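Putative DD-carboxypeptidase TP_0574 (Treponema pallidum, PDB 1O75) probably acts as a zinc-stimulated, penicillin-binding D,D-carboxypeptidase that may limit peptidoglycan cross-linking in this spirochaete. Local coordinates at residues 52-57 with 149-154; 72-77 with 100-105; 209-214 with 321-326; 249-254 with 317-322. The protein carries 2 engineered substitutions. All coordinates share one frame; numbering follows the deposited sequence.

Contact 1. Residues 52-57 with 149-154; sequences AVSRAT and NVKVHG
With CG anti to its backbone N (chi1 -179°) and every later torsion also near anti, Lys151 stands out from the sheet as an extended chain, passing Ser54 and Ala52 of the other strand, whereas His153 turns CG anti to its carbonyl carbon (chi1 -61°) and brings its ring up beside Ala52. The frame is an antiparallel beta ladder in which the short strand 53-56 runs against the long strand 143-163. Val53-Val152 and Arg55-Val150 are its hydrogen-bonded pairs. Val53 N gives its hydrogen to Val152 O at 3.0 Å. Val150 N meets Arg55 O at 2.8 Å, nearly along the C=O axis, and Arg55 N returns the bond to Val150 O at the same 2.8 Å.

Val53, Val150 and Val152 share one face. Branched and apolar, they suit both an extended backbone and a buried surface, and helix 60-65 covers Val150 and Val152 with Ala62 and Gln65. The opposite face carries the non-hydrogen-bonded pair Ser54-Lys151, whose small and long side chains fit together, Ser54 CB resting on Lys151 CG at 3.8 Å. Beyond it the ammonium leads away, and the lysine lines the xenon pocket. His153 NE2 is bonded to Glu72 on the neighbouring strand, which helps fix the imidazole. The small methyl of Ala52 rests against both, with CB 3.6 Å from His153 ND1 and a tight 3.5 Å from Lys151 CE.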
loop_
_atom_site.group_PDB
_atom_site.type_symbol
_atom_site.label_atom_id
_atom_site.label_comp_id
_atom_site.label_asym_id
_atom_site.label_seq_id
_atom_site.Cartn_x
_atom_site.Cartn_y
_atom_site.Cartn_z
ATOM N N ALA B 52 -27.080 -9.946 10.823
ATOM C CA ALA B 52 -26.231 -10.212 9.660
ATOM C C ALA B 52 -25.871 -9.019 8.762
ATOM O O ALA B 52 -26.747 -8.316 8.222
ATOM C CB ALA B 52 -26.848 -11.314 8.823
ATOM N N VAL B 53 -24.555 -8.824 8.606
ATOM C CA VAL B 53 -23.959 -7.771 7.772
ATOM C C VAL B 53 -24.266 -7.973 6.264
ATOM O O VAL B 53 -23.485 -8.642 5.589
ATOM C CB VAL B 53 -22.402 -7.766 7.966
ATOM C CG1 VAL B 53 -21.724 -6.793 6.997
ATOM C CG2 VAL B 53 -22.053 -7.393 9.401
ATOM N N SER B 54 -25.371 -7.406 5.752
ATOM C CA SER B 54 -25.766 -7.528 4.331
ATOM C C SER B 54 -25.564 -6.244 3.511
ATOM O O SER B 54 -26.504 -5.463 3.318
ATOM C CB SER B 54 -27.229 -7.922 4.198
ATOM O OG SER B 54 -27.588 -7.965 2.817
ATOM N N ARG B 55 -24.362 -6.073 2.979
ATOM C CA ARG B 55 -23.992 -4.870 2.253
ATOM C C ARG B 55 -23.696 -4.962 0.754
ATOM O O ARG B 55 -23.466 -6.039 0.201
ATOM C CB ARG B 55 -22.771 -4.277 2.940
ATOM C CG ARG B 55 -21.597 -5.249 2.951
ATOM C CD ARG B 55 -20.524 -4.821 3.948
ATOM N NE ARG B 55 -19.471 -3.995 3.360
ATOM C CZ ARG B 55 -18.647 -3.225 4.073
ATOM N NH1 ARG B 55 -18.767 -3.173 5.395
ATOM N NH2 ARG B 55 -17.692 -2.521 3.474
ATOM N N ALA B 56 -23.682 -3.790 0.125
ATOM C CA ALA B 56 -23.394 -3.655 -1.293
ATOM C C ALA B 56 -21.877 -3.727 -1.426
ATOM O O ALA B 56 -21.149 -3.071 -0.685
ATOM C CB ALA B 56 -23.906 -2.313 -1.802
ATOM N N THR B 57 -21.391 -4.530 -2.357
ATOM C CA THR B 57 -19.955 -4.646 -2.521
ATOM C C THR B 57 -19.532 -5.353 -3.788
ATOM O O THR B 57 -20.302 -6.077 -4.404
ATOM C CB THR B 57 -19.330 -5.392 -1.343
ATOM O OG1 THR B 57 -17.949 -5.665 -1.620
ATOM C CG2 THR B 57 -20.046 -6.693 -1.121
ATOM N N ASN B 149 -23.681 -7.990 -3.668
ATOM C CA ASN B 149 -23.928 -7.857 -2.231
ATOM C C ASN B 149 -23.319 -9.019 -1.489
ATOM O O ASN B 149 -23.155 -10.110 -2.041
ATOM C CB ASN B 149 -25.433 -7.842 -1.921
ATOM C CG ASN B 149 -26.152 -6.687 -2.564
ATOM O OD1 ASN B 149 -26.290 -5.612 -1.978
ATOM N ND2 ASN B 149 -26.604 -6.897 -3.799
ATOM N N VAL B 150 -22.997 -8.785 -0.217
ATOM C CA VAL B 150 -22.433 -9.823 0.622
ATOM C C VAL B 150 -23.126 -9.724 1.972
ATOM O O VAL B 150 -23.460 -8.627 2.435
ATOM C CB VAL B 150 -20.915 -9.644 0.807
ATOM C CG1 VAL B 150 -20.366 -10.757 1.689
ATOM C CG2 VAL B 150 -20.222 -9.672 -0.567
ATOM N N LYS B 151 -23.355 -10.870 2.590
ATOM C CA LYS B 151 -24.017 -10.913 3.882
ATOM C C LYS B 151 -23.186 -11.850 4.736
ATOM O O LYS B 151 -22.951 -12.993 4.350
ATOM C CB LYS B 151 -25.449 -11.440 3.710
ATOM C CG LYS B 151 -26.270 -11.511 4.984
ATOM C CD LYS B 151 -27.708 -11.917 4.688
ATOM C CE LYS B 151 -28.398 -12.447 5.937
ATOM N NZ LYS B 151 -29.805 -12.922 5.679
ATOM N N VAL B 152 -22.698 -11.346 5.871
ATOM C CA VAL B 152 -21.886 -12.142 6.777
ATOM C C VAL B 152 -22.669 -12.359 8.085
ATOM O O VAL B 152 -23.069 -11.391 8.732
ATOM C CB VAL B 152 -20.562 -11.423 7.054
ATOM C CG1 VAL B 152 -19.612 -12.361 7.817
ATOM C CG2 VAL B 152 -19.940 -10.966 5.721
ATOM N N HIS B 153 -22.860 -13.617 8.474
ATOM C CA HIS B 153 -23.658 -13.956 9.658
ATOM C C HIS B 153 -22.910 -14.157 10.960
ATOM O O HIS B 153 -23.493 -14.012 12.043
ATOM C CB HIS B 153 -24.442 -15.246 9.423
ATOM C CG HIS B 153 -25.414 -15.172 8.291
ATOM N ND1 HIS B 153 -26.742 -14.913 8.275
ATOM C CD2 HIS B 153 -25.048 -15.394 6.981
ATOM C CE1 HIS B 153 -27.152 -14.986 6.963
ATOM N NE2 HIS B 153 -26.111 -15.280 6.203
ATOM N N GLY B 154 -21.643 -14.538 10.841
ATOM C CA GLY B 154 -20.843 -14.822 12.007
ATOM C C GLY B 154 -19.591 -15.611 11.677
ATOM O O GLY B 154 -19.097 -15.592 10.545
#

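Contact 2. Residues 72-77 with 100-105. With XE (xenon), chain G.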
loop_
_atom_site.group_PDB
_atom_site.type_symbol
_atom_site.label_atom_id
_atom_site.label_comp_id
_atom_site.label_asym_id
_atom_site.label_seq_id
_atom_site.Cartn_x
_atom_site.Cartn_y
_atom_site.Cartn_z
ATOM N N GLU B 72 -22.648 -15.145 2.555
ATOM C CA GLU B 72 -23.520 -15.368 1.401
ATOM C C GLU B 72 -23.268 -14.201 0.467
ATOM O O GLU B 72 -23.061 -13.064 0.917
ATOM C CB GLU B 72 -25.012 -15.368 1.772
ATOM C CG GLU B 72 -25.472 -16.568 2.572
ATOM C CD GLU B 72 -26.948 -16.475 2.914
ATOM O OE1 GLU B 72 -27.356 -15.495 3.570
ATOM O OE2 GLU B 72 -27.704 -17.373 2.514
ATOM N N VAL B 73 -23.274 -14.470 -0.832
ATOM C CA VAL B 73 -23.091 -13.415 -1.801
ATOM C C VAL B 73 -24.248 -13.458 -2.785
ATOM O O VAL B 73 -24.815 -14.518 -3.056
ATOM C CB VAL B 73 -21.745 -13.549 -2.570
ATOM C CG1 VAL B 73 -20.582 -13.307 -1.619
ATOM C CG2 VAL B 73 -21.618 -14.929 -3.172
ATOM N N LEU B 74 -24.612 -12.284 -3.273
ATOM C CA LEU B 74 -25.677 -12.115 -4.247
ATOM C C LEU B 74 -25.016 -11.553 -5.498
ATOM O O LEU B 74 -24.180 -10.648 -5.404
ATOM C CB LEU B 74 -26.696 -11.094 -3.743
ATOM C CG LEU B 74 -27.845 -10.776 -4.702
ATOM C CD1 LEU B 74 -28.817 -11.952 -4.691
ATOM C CD2 LEU B 74 -28.565 -9.492 -4.266
ATOM N N GLY B 75 -25.394 -12.076 -6.662
ATOM C CA GLY B 75 -24.822 -11.583 -7.905
ATOM C C GLY B 75 -25.835 -11.444 -9.028
ATOM O O GLY B 75 -26.920 -12.041 -8.968
ATOM N N GLU B 76 -25.489 -10.652 -10.044
ATOM C CA GLU B 76 -26.366 -10.436 -11.193
ATOM C C GLU B 76 -25.817 -11.185 -12.397
ATOM O O GLU B 76 -24.598 -11.217 -12.625
ATOM C CB GLU B 76 -26.459 -8.957 -11.547
ATOM C CG GLU B 76 -26.857 -8.078 -10.407
ATOM C CD GLU B 76 -26.933 -6.623 -10.796
ATOM O OE1 GLU B 76 -26.170 -6.192 -11.687
ATOM O OE2 GLU B 76 -27.748 -5.902 -10.196
ATOM N N LYS B 77 -26.717 -11.774 -13.176
ATOM C CA LYS B 77 -26.300 -12.529 -14.351
ATOM C C LYS B 77 -25.417 -11.719 -15.279
ATOM O O LYS B 77 -25.729 -10.577 -15.634
ATOM C CB LYS B 77 -27.512 -13.038 -15.142
ATOM C CG LYS B 77 -27.099 -13.942 -16.308
ATOM C CD LYS B 77 -28.270 -14.171 -17.249
ATOM C CE LYS B 77 -27.860 -14.936 -18.493
ATOM N NZ LYS B 77 -29.001 -14.954 -19.474
ATOM N N SER B 100 -32.166 -8.148 -13.490
ATOM C CA SER B 100 -33.369 -8.918 -13.168
ATOM C C SER B 100 -33.115 -10.397 -12.909
ATOM O O SER B 100 -34.001 -11.115 -12.437
ATOM C CB SER B 100 -34.409 -8.771 -14.291
ATOM O OG SER B 100 -33.978 -9.407 -15.484
ATOM N N VAL B 101 -31.918 -10.876 -13.219
ATOM C CA VAL B 101 -31.633 -12.279 -12.978
ATOM C C VAL B 101 -30.524 -12.371 -11.930
ATOM O O VAL B 101 -29.355 -12.121 -12.223
ATOM C CB VAL B 101 -31.208 -12.992 -14.286
ATOM C CG1 VAL B 101 -30.955 -14.466 -14.023
ATOM C CG2 VAL B 101 -32.308 -12.829 -15.341
ATOM N N THR B 102 -30.903 -12.716 -10.704
ATOM C CA THR B 102 -29.927 -12.815 -9.629
ATOM C C THR B 102 -29.881 -14.201 -9.010
ATOM O O THR B 102 -30.769 -15.027 -9.204
ATOM C CB THR B 102 -30.223 -11.793 -8.532
ATOM O OG1 THR B 102 -31.483 -12.102 -7.919
ATOM C CG2 THR B 102 -30.288 -10.382 -9.118
ATOM N N LYS B 103 -28.824 -14.457 -8.264
ATOM C CA LYS B 103 -28.654 -15.731 -7.608
ATOM C C LYS B 103 -27.915 -15.446 -6.303
ATOM O O LYS B 103 -27.081 -14.543 -6.246
ATOM C CB LYS B 103 -27.823 -16.656 -8.492
ATOM C CG LYS B 103 -27.798 -18.099 -8.037
ATOM C CD LYS B 103 -29.136 -18.809 -8.300
ATOM C CE LYS B 103 -29.381 -19.017 -9.793
ATOM N NZ LYS B 103 -30.518 -19.959 -10.071
ATOM N N MET B 104 -28.238 -16.204 -5.262
ATOM C CA MET B 104 -27.586 -16.042 -3.969
ATOM C C MET B 104 -27.027 -17.392 -3.568
ATOM O O MET B 104 -27.726 -18.399 -3.604
ATOM C CB MET B 104 -28.583 -15.556 -2.911
ATOM C CG MET B 104 -27.934 -15.206 -1.572
ATOM S SD MET B 104 -29.108 -14.568 -0.361
ATOM C CE MET B 104 -29.399 -12.924 -1.003
ATOM N N VAL B 105 -25.755 -17.415 -3.199
ATOM C CA VAL B 105 -25.115 -18.648 -2.806
ATOM C C VAL B 105 -24.271 -18.399 -1.586
ATOM O O VAL B 105 -23.981 -17.256 -1.254
ATOM C CB VAL B 105 -24.168 -19.168 -3.930
ATOM C CG1 VAL B 105 -24.974 -19.463 -5.205
ATOM C CG2 VAL B 105 -23.088 -18.119 -4.231
HETATM XE XE XE G . -26.287 -11.473 0.086
#
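Met104 leaves its strand with CG anti to the backbone N (chi1 -173°), so the side chain rises from the face it shares with Leu74. Its CB lies 4.0 Å from Leu74 CD1, and CG passes Val73 O at 3.5 Å. The next torsion is also anti and carries SD onward, loosely past the carboxylate of Glu72, which is bonded to His153 NE2. A bend at chi3 (-74°) then turns the methyl back, so that CE touches Leu74 CD1 at 3.9 Å and the xenon atom at 3.6 Å. This is one of two deposited conformers, a sign of the mobility expected of an unbranched thioether on an exposed face.

Leu74, with CG anti to its backbone N, crosses Met104 obliquely and adds its CB to the xenon site. Backbone atoms complete this side of it: Glu72 O stands 3.7 Å from XE and Leu74 N 3.8 Å. Nothing here is an ionic or hydrogen-bonding ligand; a polarisable noble gas is held by dispersion, which apolar, flexible side chains supply well. On the other face Val73 CG2 meets Val105 CG2 at 3.7 Å, where Phe138 of strand 137-140 packs on both. Gly75, with no side chain, still pairs fully with Lys103, Gly75 N reaching Lys103 O at 3.0 Å. Glu76 turns its carboxylate to Thr97 and to Ser387 of the second subunit. Lys151 of the next strand joins Glu72, Leu74 and Met104 around the xenon, a surface site built on the non-hydrogen-bonded pair Leu74-Met104 of a regular antiparallel beta ladder.

Contact 3. Residues 209-214 with 321-326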
loop_
_atom_site.group_PDB
_atom_site.type_symbol
_atom_site.label_atom_id
_atom_site.label_comp_id
_atom_site.label_asym_id
_atom_site.label_seq_id
_atom_site.Cartn_x
_atom_site.Cartn_y
_atom_site.Cartn_z
ATOM N N PRO B 209 5.247 -20.441 19.924
ATOM C CA PRO B 209 6.261 -19.769 19.103
ATOM C C PRO B 209 5.658 -18.861 18.019
ATOM O O PRO B 209 6.232 -17.831 17.684
ATOM C CB PRO B 209 7.039 -20.935 18.495
ATOM C CG PRO B 209 6.923 -22.004 19.564
ATOM C CD PRO B 209 5.467 -21.899 19.945
ATOM N N HIS B 210 4.500 -19.235 17.485
ATOM C CA HIS B 210 3.874 -18.440 16.426
ATOM C C HIS B 210 3.058 -17.236 16.915
ATOM O O HIS B 210 2.513 -16.491 16.099
ATOM C CB HIS B 210 2.980 -19.333 15.540
ATOM C CG HIS B 210 1.650 -19.678 16.145
ATOM N ND1 HIS B 210 0.706 -20.428 15.477
ATOM C CD2 HIS B 210 1.117 -19.404 17.360
ATOM C CE1 HIS B 210 -0.348 -20.604 16.253
ATOM N NE2 HIS B 210 -0.124 -19.994 17.402
ATOM N N ASP B 211 2.972 -17.048 18.235
ATOM C CA ASP B 211 2.201 -15.929 18.784
ATOM C C ASP B 211 2.656 -14.573 18.254
ATOM O O ASP B 211 3.850 -14.326 18.078
ATOM C CB ASP B 211 2.288 -15.889 20.323
ATOM C CG ASP B 211 1.435 -16.954 20.994
ATOM O OD1 ASP B 211 0.400 -17.371 20.429
ATOM O OD2 ASP B 211 1.791 -17.360 22.111
ATOM N N LEU B 212 1.685 -13.698 18.019
ATOM C CA LEU B 212 1.941 -12.341 17.551
ATOM C C LEU B 212 1.738 -11.333 18.674
ATOM O O LEU B 212 0.969 -11.571 19.606
ATOM C CB LEU B 212 0.968 -11.958 16.434
ATOM C CG LEU B 212 0.810 -12.842 15.198
ATOM C CD1 LEU B 212 0.255 -12.011 14.069
ATOM C CD2 LEU B 212 2.121 -13.439 14.823
ATOM N N VAL B 213 2.418 -10.200 18.556
ATOM C CA VAL B 213 2.306 -9.097 19.488
ATOM C C VAL B 213 2.262 -7.830 18.631
ATOM O O VAL B 213 2.509 -7.874 17.407
ATOM C CB VAL B 213 3.520 -9.018 20.455
ATOM C CG1 VAL B 213 3.533 -10.240 21.363
ATOM C CG2 VAL B 213 4.823 -8.908 19.672
ATOM N N VAL B 214 1.964 -6.707 19.266
ATOM C CA VAL B 214 1.890 -5.437 18.569
ATOM C C VAL B 214 3.277 -4.958 18.163
ATOM O O VAL B 214 4.210 -5.021 18.955
ATOM C CB VAL B 214 1.269 -4.339 19.482
ATOM C CG1 VAL B 214 1.380 -2.966 18.796
ATOM C CG2 VAL B 214 -0.177 -4.684 19.801
ATOM N N GLY B 321 -6.099 -20.332 18.156
ATOM C CA GLY B 321 -4.756 -20.849 18.335
ATOM C C GLY B 321 -3.688 -19.842 18.665
ATOM O O GLY B 321 -2.520 -20.216 18.816
ATOM N N TYR B 322 -4.071 -18.570 18.767
ATOM C CA TYR B 322 -3.121 -17.521 19.079
ATOM C C TYR B 322 -3.444 -16.811 20.388
ATOM O O TYR B 322 -4.606 -16.691 20.785
ATOM C CB TYR B 322 -3.102 -16.445 17.982
ATOM C CG TYR B 322 -2.494 -16.886 16.670
ATOM C CD1 TYR B 322 -3.248 -17.583 15.732
ATOM C CD2 TYR B 322 -1.157 -16.611 16.378
ATOM C CE1 TYR B 322 -2.681 -18.006 14.505
ATOM C CE2 TYR B 322 -0.574 -17.026 15.155
ATOM C CZ TYR B 322 -1.349 -17.719 14.233
ATOM O OH TYR B 322 -0.799 -18.123 13.035
ATOM N N ARG B 323 -2.403 -16.326 21.045
ATOM C CA ARG B 323 -2.564 -15.584 22.282
ATOM C C ARG B 323 -3.289 -14.287 21.879
ATOM O O ARG B 323 -3.110 -13.797 20.758
ATOM C CB ARG B 323 -1.178 -15.284 22.861
ATOM C CG ARG B 323 -1.168 -14.749 24.289
ATOM C CD ARG B 323 0.208 -14.938 24.936
ATOM N NE ARG B 323 1.234 -14.067 24.362
ATOM C CZ ARG B 323 2.401 -14.492 23.885
ATOM N NH1 ARG B 323 2.698 -15.780 23.901
ATOM N NH2 ARG B 323 3.280 -13.624 23.404
ATOM N N ASP B 324 -4.129 -13.748 22.761
ATOM C CA ASP B 324 -4.837 -12.498 22.447
ATOM C C ASP B 324 -3.800 -11.393 22.190
ATOM O O ASP B 324 -2.729 -11.379 22.785
ATOM C CB ASP B 324 -5.754 -12.059 23.601
ATOM C CG ASP B 324 -7.041 -12.891 23.707
ATOM O OD1 ASP B 324 -7.249 -13.835 22.911
ATOM O OD2 ASP B 324 -7.865 -12.593 24.599
ATOM N N VAL B 325 -4.100 -10.476 21.281
ATOM C CA VAL B 325 -3.190 -9.370 21.025
ATOM C C VAL B 325 -3.909 -8.143 21.540
ATOM O O VAL B 325 -4.975 -7.801 21.033
ATOM C CB VAL B 325 -2.929 -9.199 19.532
ATOM C CG1 VAL B 325 -2.081 -7.941 19.301
ATOM C CG2 VAL B 325 -2.237 -10.462 18.995
ATOM N N VAL B 326 -3.333 -7.473 22.530
ATOM C CA VAL B 326 -3.985 -6.313 23.121
ATOM C C VAL B 326 -3.282 -5.041 22.704
ATOM O O VAL B 326 -2.065 -4.936 22.822
ATOM C CB VAL B 326 -3.997 -6.402 24.686
ATOM C CG1 VAL B 326 -4.720 -5.202 25.283
ATOM C CG2 VAL B 326 -4.693 -7.692 25.135
HETATM O O HOH W 1 -0.729 -13.937 19.488
HETATM O O HOH W 2 -0.065 -11.217 22.081
#
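The tight end of this contact is built from a ring stack and a salt bridge. His210 lays its imidazole over the phenol of Tyr322 in a face-to-face stack, centroids 3.9 Å apart and planes 9° from parallel, with Tyr322 CE2 over the middle of the smaller ring. Its crowded first torsion (chi1 78°), with CG between the backbone N and the carbonyl carbon, sets the ring there. Histidine suits the place because its edge still donates: NE2 reaches Gly321 O at 2.8 Å, in the ring plane but from above the carbonyl plane.

Asp211 serves Arg323 twice. OD2 forms a salt bridge with NH1 of Arg323, in one of its two conformers, at 2.6 Å, and OD1 takes the backbone N of Arg323 at 3.1 Å. Carboxylate and guanidinium are 75° apart, so they do not meet as a flat two-pronged pair. OD2 also accepts Ser208 N, and this double use would probably favour its ionised state.

Farther along, the two backbones are held apart by water. One accepts from Leu212 N at 2.8 Å and donates to Arg323 O; a second donates to both Leu212 O and Asp324 O. Beta-branched Val325 suits an extended strand and sets CG1 3.8 Å from Val214 CG2 and CG2 3.4 Å from Leu212 O. Strands 212-220 and 325-331, outermost in separate four-stranded sheets, approach side by side, while Leu212 and Val325 both pack on helix 245-252 and on Leu235 of strand 229-237.

Contact 4. Residues 249-254 with 317-322; sequences IDYVMN and LIANGY
Helix 245-252 packs against the end of strand 311-319 and the type II beta turn from Ala319 to Tyr322, within a domain assigned to the E-set clan. Ile249 faces the other way, onto Phe111 and Leu114 of strand 101-114. Asp250 offers its CB to Tyr322 OH at 3.5 Å. Tyr251 does most of the packing: with CG anti to its backbone N (chi1 -177°), its ring turns an edge onto Tyr322 in a T-shaped pair, planes at 84°. Tyr251 CD1 comes down over the centre of that ring, 3.6 Å from Tyr322 CG, on the face opposite to the one His210 covers. Tyr251 CE1 meets the methyl of Ala319 at 3.5 Å, a small residue suited to lying beside a broad ring. Past it, a water 2.6 Å from Tyr251 OH can donate to Leu317 O.

Asn254 comes next and uses its backbone O and both ends of its amide. Its ND2 turns back to Asp250 O at 2.9 Å, while its backbone O receives Asn320 N at 2.8 Å. Asn320 ND2 is bonded to Phe157 O and also to a water that donates to Asn254 OD1 at 2.7 Å.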
loop_
_atom_site.group_PDB
_atom_site.type_symbol
_atom_site.label_atom_id
_atom_site.label_comp_id
_atom_site.label_asym_id
_atom_site.label_seq_id
_atom_site.Cartn_x
_atom_site.Cartn_y
_atom_site.Cartn_z
ATOM N N ILE B 249 -0.442 -14.516 6.967
ATOM C CA ILE B 249 -1.615 -15.154 6.398
ATOM C C ILE B 249 -2.203 -16.210 7.345
ATOM O O ILE B 249 -3.420 -16.319 7.485
ATOM C CB ILE B 249 -1.266 -15.765 5.017
ATOM C CG1 ILE B 249 -1.056 -14.625 4.024
ATOM C CG2 ILE B 249 -2.381 -16.685 4.527
ATOM C CD1 ILE B 249 -2.264 -13.727 3.872
ATOM N N ASP B 250 -1.346 -16.994 7.995
ATOM C CA ASP B 250 -1.846 -18.013 8.917
ATOM C C ASP B 250 -2.654 -17.315 10.018
ATOM O O ASP B 250 -3.669 -17.826 10.482
ATOM C CB ASP B 250 -0.695 -18.800 9.562
ATOM C CG ASP B 250 -0.084 -19.838 8.619
ATOM O OD1 ASP B 250 -0.758 -20.254 7.650
ATOM O OD2 ASP B 250 1.069 -20.263 8.857
ATOM N N TYR B 251 -2.199 -16.147 10.438
ATOM C CA TYR B 251 -2.930 -15.429 11.475
ATOM C C TYR B 251 -4.303 -14.928 10.979
ATOM O O TYR B 251 -5.326 -15.226 11.599
ATOM C CB TYR B 251 -2.116 -14.249 11.998
ATOM C CG TYR B 251 -2.819 -13.520 13.147
ATOM C CD1 TYR B 251 -2.846 -14.073 14.429
ATOM C CD2 TYR B 251 -3.470 -12.295 12.940
ATOM C CE1 TYR B 251 -3.498 -13.428 15.494
ATOM C CE2 TYR B 251 -4.139 -11.633 13.999
ATOM C CZ TYR B 251 -4.146 -12.211 15.269
ATOM O OH TYR B 251 -4.839 -11.618 16.304
ATOM N N VAL B 252 -4.356 -14.195 9.869
ATOM C CA VAL B 252 -5.671 -13.715 9.438
ATOM C C VAL B 252 -6.580 -14.872 9.065
ATOM O O VAL B 252 -7.800 -14.752 9.159
ATOM C CB VAL B 252 -5.597 -12.686 8.251
ATOM C CG1 VAL B 252 -4.929 -11.405 8.713
ATOM C CG2 VAL B 252 -4.823 -13.293 7.040
ATOM N N MET B 253 -6.008 -16.014 8.674
ATOM C CA MET B 253 -6.864 -17.155 8.310
ATOM C C MET B 253 -7.441 -17.813 9.567
ATOM O O MET B 253 -8.279 -18.702 9.479
ATOM C CB MET B 253 -6.100 -18.186 7.476
ATOM C CG MET B 253 -5.836 -17.729 6.028
ATOM S SD MET B 253 -7.372 -17.435 5.097
ATOM C CE MET B 253 -6.881 -16.184 4.011
ATOM N N ASN B 254 -6.974 -17.376 10.732
ATOM C CA ASN B 254 -7.494 -17.877 12.007
ATOM C C ASN B 254 -8.135 -16.748 12.828
ATOM O O ASN B 254 -8.645 -16.962 13.943
ATOM C CB ASN B 254 -6.366 -18.545 12.783
ATOM C CG ASN B 254 -6.108 -19.951 12.275
ATOM O OD1 ASN B 254 -6.956 -20.827 12.423
ATOM N ND2 ASN B 254 -4.970 -20.156 11.636
ATOM N N LEU B 317 -7.516 -8.380 19.918
ATOM C CA LEU B 317 -7.669 -9.193 18.696
ATOM C C LEU B 317 -7.799 -10.663 19.104
ATOM O O LEU B 317 -6.949 -11.183 19.812
ATOM C CB LEU B 317 -6.426 -9.040 17.804
ATOM C CG LEU B 317 -6.316 -7.850 16.845
ATOM C CD1 LEU B 317 -6.905 -6.622 17.421
ATOM C CD2 LEU B 317 -4.855 -7.656 16.484
ATOM N N ILE B 318 -8.837 -11.324 18.612
ATOM C CA ILE B 318 -9.128 -12.708 18.941
ATOM C C ILE B 318 -8.997 -13.622 17.720
ATOM O O ILE B 318 -9.701 -13.454 16.720
ATOM C CB ILE B 318 -10.544 -12.787 19.532
ATOM C CG1 ILE B 318 -10.580 -11.945 20.833
ATOM C CG2 ILE B 318 -10.924 -14.234 19.790
ATOM C CD1 ILE B 318 -11.980 -11.646 21.311
ATOM N N ALA B 319 -8.099 -14.594 17.823
ATOM C CA ALA B 319 -7.818 -15.508 16.715
ATOM C C ALA B 319 -7.562 -16.926 17.233
ATOM O O ALA B 319 -6.905 -17.101 18.242
ATOM C CB ALA B 319 -6.584 -15.007 15.942
ATOM N N ASN B 320 -8.076 -17.923 16.522
ATOM C CA ASN B 320 -7.917 -19.330 16.926
ATOM C C ASN B 320 -6.473 -19.773 17.005
ATOM O O ASN B 320 -5.714 -19.593 16.062
ATOM C CB ASN B 320 -8.667 -20.255 15.949
ATOM C CG ASN B 320 -10.150 -20.133 16.064
ATOM O OD1 ASN B 320 -10.623 -19.745 17.247
ATOM N ND2 ASN B 320 -10.889 -20.392 15.098
ATOM N N GLY B 321 -6.099 -20.332 18.156
ATOM C CA GLY B 321 -4.756 -20.849 18.335
ATOM C C GLY B 321 -3.688 -19.842 18.665
ATOM O O GLY B 321 -2.520 -20.216 18.816
ATOM N N TYR B 322 -4.071 -18.570 18.767
ATOM C CA TYR B 322 -3.121 -17.521 19.079
ATOM C C TYR B 322 -3.444 -16.811 20.388
ATOM O O TYR B 322 -4.606 -16.691 20.785
ATOM C CB TYR B 322 -3.102 -16.445 17.982
ATOM C CG TYR B 322 -2.494 -16.886 16.670
ATOM C CD1 TYR B 322 -3.248 -17.583 15.732
ATOM C CD2 TYR B 322 -1.157 -16.611 16.378
ATOM C CE1 TYR B 322 -2.681 -18.006 14.505
ATOM C CE2 TYR B 322 -0.574 -17.026 15.155
ATOM C CZ TYR B 322 -1.349 -17.719 14.233
ATOM O OH TYR B 322 -0.799 -18.123 13.035
HETATM O O HOH W 3 -4.955 -12.972 18.565
HETATM O O HOH W 4 -9.615 -21.015 12.554
#

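Overall arrangement
From the N terminus, residues 52-57 come first and pair with 149-154, so contact 1 closes a long loop inside which contact 2 is nested. The two touch through neighbouring strands 69-85 and 143-163, where Lys151 N probably bonds to Glu72 O, and the xenon site spans both. Contacts 3 and 4 lie farther along, in the E-set-like part. Contact 3 opens at 209-214, contact 4 at 249-254, and both close on the stretch 317-326, sharing Gly321 and Tyr322. Contacts 1 and 4 do not touch, their nearest atoms being about 11 Å apart. Contacts 1 and 2 stitch a mixed sheet; contacts 3 and 4 join two smaller sheets and a helix.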